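SIRV1 hypothetical protein ORF119 (Sulfolobus islandicus rudivirus 1 variant xx, PDB 2X3G) is probably a Rep-type endonuclease of the HUH family that nicks viral DNA to start genome replication, and is seen as a dimer with exchanged C-terminal strands. Local coordinates at the interface of chains A and B. Sequence-based numbering; all coordinates share one arbitrary frame. Chains: chain A/B, SIRV1 hypothetical protein ORF119.

Contact 1: the interface of chains A and B. Residues chain A 2, 51-53, 110, 113; chain B 116, 118.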
# COMPACT_ATOMS: atom_id res chain seq x y z
N ASP A 2 1.99 7.56 11.68
CA ASP A 2 0.77 6.87 12.02
C ASP A 2 1.07 5.98 13.23
O ASP A 2 0.27 5.90 14.15
CB ASP A 2 0.25 6.03 10.84
CG ASP A 2 -0.59 6.84 9.84
OD1 ASP A 2 -1.27 7.81 10.26
OD2 ASP A 2 -0.57 6.49 8.64
N PHE A 51 -8.39 4.26 13.04
CA PHE A 51 -7.35 4.07 12.05
C PHE A 51 -7.85 2.98 11.11
O PHE A 51 -8.31 1.95 11.58
CB PHE A 51 -6.06 3.65 12.74
CG PHE A 51 -4.90 3.51 11.82
CD1 PHE A 51 -4.51 4.55 10.99
CD2 PHE A 51 -4.14 2.35 11.82
CE1 PHE A 51 -3.43 4.42 10.15
CE2 PHE A 51 -3.05 2.22 10.99
CZ PHE A 51 -2.69 3.25 10.15
N SER A 52 -7.80 3.23 9.81
CA SER A 52 -8.41 2.33 8.85
C SER A 52 -7.50 2.09 7.67
O SER A 52 -6.76 2.99 7.26
CB SER A 52 -9.75 2.88 8.36
OG SER A 52 -9.59 4.03 7.51
N ILE A 53 -7.57 0.87 7.14
CA ILE A 53 -6.82 0.44 5.97
C ILE A 53 -7.77 -0.32 5.05
O ILE A 53 -8.49 -1.20 5.52
CB ILE A 53 -5.67 -0.53 6.35
CG1 ILE A 53 -4.77 0.09 7.42
CG2 ILE A 53 -4.86 -0.92 5.12
CD1 ILE A 53 -3.99 1.25 6.93
N LEU A 110 -0.44 -2.79 7.82
CA LEU A 110 0.27 -2.06 6.76
C LEU A 110 1.05 -2.95 5.79
O LEU A 110 1.79 -2.44 4.94
CB LEU A 110 1.22 -1.02 7.36
CG LEU A 110 0.57 0.33 7.66
CD1 LEU A 110 1.52 1.15 8.45
CD2 LEU A 110 0.21 1.07 6.39
N LYS A 113 1.00 -2.20 2.14
CA LYS A 113 1.21 -0.77 1.89
C LYS A 113 2.69 -0.38 1.86
O LYS A 113 3.03 0.81 1.80
CB LYS A 113 0.46 0.04 2.94
CG LYS A 113 -1.03 -0.28 3.04
CD LYS A 113 -1.79 0.06 1.78
CE LYS A 113 -3.30 -0.19 1.90
NZ LYS A 113 -3.98 0.06 0.60
N ILE B 116 -5.17 4.72 3.57
CA ILE B 116 -4.75 4.72 4.96
C ILE B 116 -5.26 6.02 5.59
O ILE B 116 -4.92 7.11 5.11
CB ILE B 116 -3.21 4.69 5.07
CG1 ILE B 116 -2.63 3.45 4.38
CG2 ILE B 116 -2.78 4.73 6.53
CD1 ILE B 116 -1.13 3.55 4.13
N MSE B 118 -6.29 8.09 9.39
CA MSE B 118 -6.41 8.20 10.84
C MSE B 118 -7.31 9.38 11.14
O MSE B 118 -7.04 10.49 10.67
CB MSE B 118 -5.06 8.43 11.49
CG MSE B 118 -5.13 8.72 13.01
SE MSE B 118 -5.64 7.17 14.08
CE MSE B 118 -3.86 6.33 14.20
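B:Ile116 lays its side chain alongside A:Ile53, both pointing the same way from antiparallel strands that pair the two chains here. Its CB lies 4.0 Å from A:Ile53 CD1, and the two branches that leave it reach different partners. The longer branch begins at CG1, which packs against the same methyl, 3.6 Å from A:Ile53 CD1. It ends in CD1, whose contact with A:Leu110 CD2 at 3.6 Å is made across that leucine at about a right angle. The aliphatic CB and CG of A:Lys113, running past in the opposite direction, lie somewhat farther from this tip. The nearly extended chi2 of 165° carries CD1 away from the strand towards these two residues. The shorter branch, CG2, sits anti to the backbone N and turns to the ring of A:Phe51, meeting its rim at CE1 (3.7 Å) from the side opposite the selenomethionine methyl of B:Met118. The same CG2 has the carboxylate oxygen A:Asp2 OD2 at 3.5 Å, an apolar group against a polar one.

One pairing farther along the strands, B:Met118, a selenomethionine, crosses A:Phe51 at about a right angle. Bends at chi2 and chi3 fold its end back, so that the methyl CE lies to one side of the ring plane, beyond its CG-CD1 rim (3.7 Å from A:Phe51 CD1), while SE lies beside A:Phe51 CB (3.8 Å). The phenyl group is therefore touched at its outer rim by the isoleucine and from the CG-CD1 rim by the selenomethionine, on opposite sides of its plane, which together should restrict its movement.

The site is a strand-exchange interface. The C-terminal strand 116-118 of chain B pairs with strand 49-55 of chain A, and its side chains fill a groove bounded by the start of helix 2-10 and by the segment around A:Leu110 that joins helix 99-109 to the 3-10 helix 111-113.

Contact 2: the interface of chains A and B. Residues chain A 112-116; chain B 53-54, 110, 113.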
# COMPACT_ATOMS: atom_id res chain seq x y z
N THR A 112 0.41 -4.64 3.12
CA THR A 112 0.23 -4.47 1.67
C THR A 112 0.58 -3.05 1.21
O THR A 112 0.49 -2.76 0.02
CB THR A 112 -1.23 -4.77 1.22
OG1 THR A 112 -2.10 -3.75 1.70
CG2 THR A 112 -1.71 -6.15 1.70
N LYS A 113 1.00 -2.20 2.14
CA LYS A 113 1.21 -0.77 1.89
C LYS A 113 2.69 -0.38 1.86
O LYS A 113 3.03 0.81 1.80
CB LYS A 113 0.46 0.04 2.94
CG LYS A 113 -1.03 -0.28 3.04
CD LYS A 113 -1.79 0.06 1.78
CE LYS A 113 -3.30 -0.19 1.90
NZ LYS A 113 -3.98 0.06 0.60
N LYS A 114 3.58 -1.38 1.89
CA LYS A 114 5.01 -1.13 1.95
C LYS A 114 5.59 -1.44 0.58
O LYS A 114 4.90 -1.33 -0.43
CB LYS A 114 5.64 -2.01 3.05
CG LYS A 114 5.23 -1.63 4.47
CD LYS A 114 5.99 -2.49 5.46
CE LYS A 114 7.41 -1.96 5.72
NZ LYS A 114 7.39 -0.74 6.57
N ASP A 115 6.86 -1.84 0.54
CA ASP A 115 7.53 -2.22 -0.69
C ASP A 115 7.53 -1.08 -1.70
O ASP A 115 7.35 -1.29 -2.89
CB ASP A 115 6.92 -3.49 -1.29
CG ASP A 115 6.92 -4.66 -0.32
OD1 ASP A 115 8.01 -5.09 0.10
OD2 ASP A 115 5.84 -5.16 -0.01
N ILE A 116 7.77 0.12 -1.18
CA ILE A 116 7.99 1.32 -1.98
C ILE A 116 9.43 1.76 -1.74
O ILE A 116 9.82 2.02 -0.60
CB ILE A 116 7.05 2.45 -1.54
CG1 ILE A 116 5.58 2.03 -1.67
CG2 ILE A 116 7.31 3.70 -2.36
CD1 ILE A 116 4.63 2.95 -0.91
N ILE B 53 7.80 -0.43 -6.93
CA ILE B 53 6.63 -0.79 -6.14
C ILE B 53 6.37 -2.28 -6.34
O ILE B 53 6.37 -2.76 -7.47
CB ILE B 53 5.37 -0.04 -6.64
CG1 ILE B 53 5.60 1.47 -6.65
CG2 ILE B 53 4.16 -0.38 -5.77
CD1 ILE B 53 5.77 2.06 -5.29
N LYS B 54 6.20 -3.02 -5.25
CA LYS B 54 5.66 -4.38 -5.30
C LYS B 54 4.22 -4.30 -4.82
O LYS B 54 3.97 -3.84 -3.70
CB LYS B 54 6.47 -5.35 -4.43
CG LYS B 54 5.85 -6.74 -4.24
CD LYS B 54 6.53 -7.51 -3.11
CE LYS B 54 5.92 -8.89 -2.88
NZ LYS B 54 5.13 -8.99 -1.62
N LEU B 110 1.02 3.89 -7.28
CA LEU B 110 0.73 3.92 -5.84
C LEU B 110 -0.72 3.57 -5.48
O LEU B 110 -1.12 3.69 -4.32
CB LEU B 110 1.07 5.29 -5.25
CG LEU B 110 2.53 5.44 -4.81
CD1 LEU B 110 2.78 6.86 -4.49
CD2 LEU B 110 2.84 4.60 -3.59
N LYS B 113 -1.43 1.42 -2.53
CA LYS B 113 -0.65 1.83 -1.36
C LYS B 113 -1.30 2.97 -0.58
O LYS B 113 -0.70 3.53 0.34
CB LYS B 113 0.76 2.23 -1.82
CG LYS B 113 1.50 1.16 -2.61
CD LYS B 113 1.78 -0.08 -1.79
CE LYS B 113 2.59 -1.14 -2.56
NZ LYS B 113 2.73 -2.38 -1.75
O HOH W 1 0.03 -3.65 -2.67
O HOH W 2 1.49 3.51 1.78
O HOH W 3 2.15 3.27 1.57
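The crossing point of the exchanged C-terminal arms is held by B:Lys113, whose side chain reaches into the turn of chain A between the 3-10 helix 111-113 and strand 116-118. Its terminal amine NZ donates hydrogen bonds to two main-chain carbonyls of that turn, A:Thr112 O at 2.9 Å and A:Lys114 O at 2.8 Å. It approaches the first from above the carbonyl plane, 52° out of it, and the second with a smaller tilt. A third bond, to B:Lys54 O (2.7 Å), lies in the carbonyl plane, and water 1 joins NZ to A:Thr112 O. These oxygens would stabilise a positive charge. After a bend at chi2, -64°, the rest of the lysine chain is extended, and its CD passes against A:Lys113 CA at 3.8 Å.

Where the turn enters the strand, B:Lys54 N donates to A:Asp115 O (3.1 Å), in the carbonyl plane. The side chains of this pair run side by side, CB of A:Asp115 against CB of B:Lys54 at 3.7 Å. The aspartate OD2 stays 4.2 Å from B:Lys54 NZ, a distance at which opposite charges may attract, though the two atoms are not in contact.

This patch lies beside the two-fold axis, where each chain leaves its own 3-10 helix and crosses to the partner's strand 49-55.

The C-alpha centres of contact 1 and contact 2 lie about 13 Å apart, and A:Lys113 belongs to both. Contact 1 is the far, mostly apolar end of an exchanged arm; contact 2 is the crossing near the axis, richer in hydrogen bonds. Two-fold symmetry repeats each with the chains swapped: Ile53, Leu110, Lys113 and Ile116 of contact 1 recur in contact 2 in their symmetry-related roles, so the contacts overlap as well as adjoin, and every arm is anchored at its root and along its strand. Such exchange suggests a stable dimer joining two presumed catalytic domains, although the deposited assembly alone does not prove the state in solution.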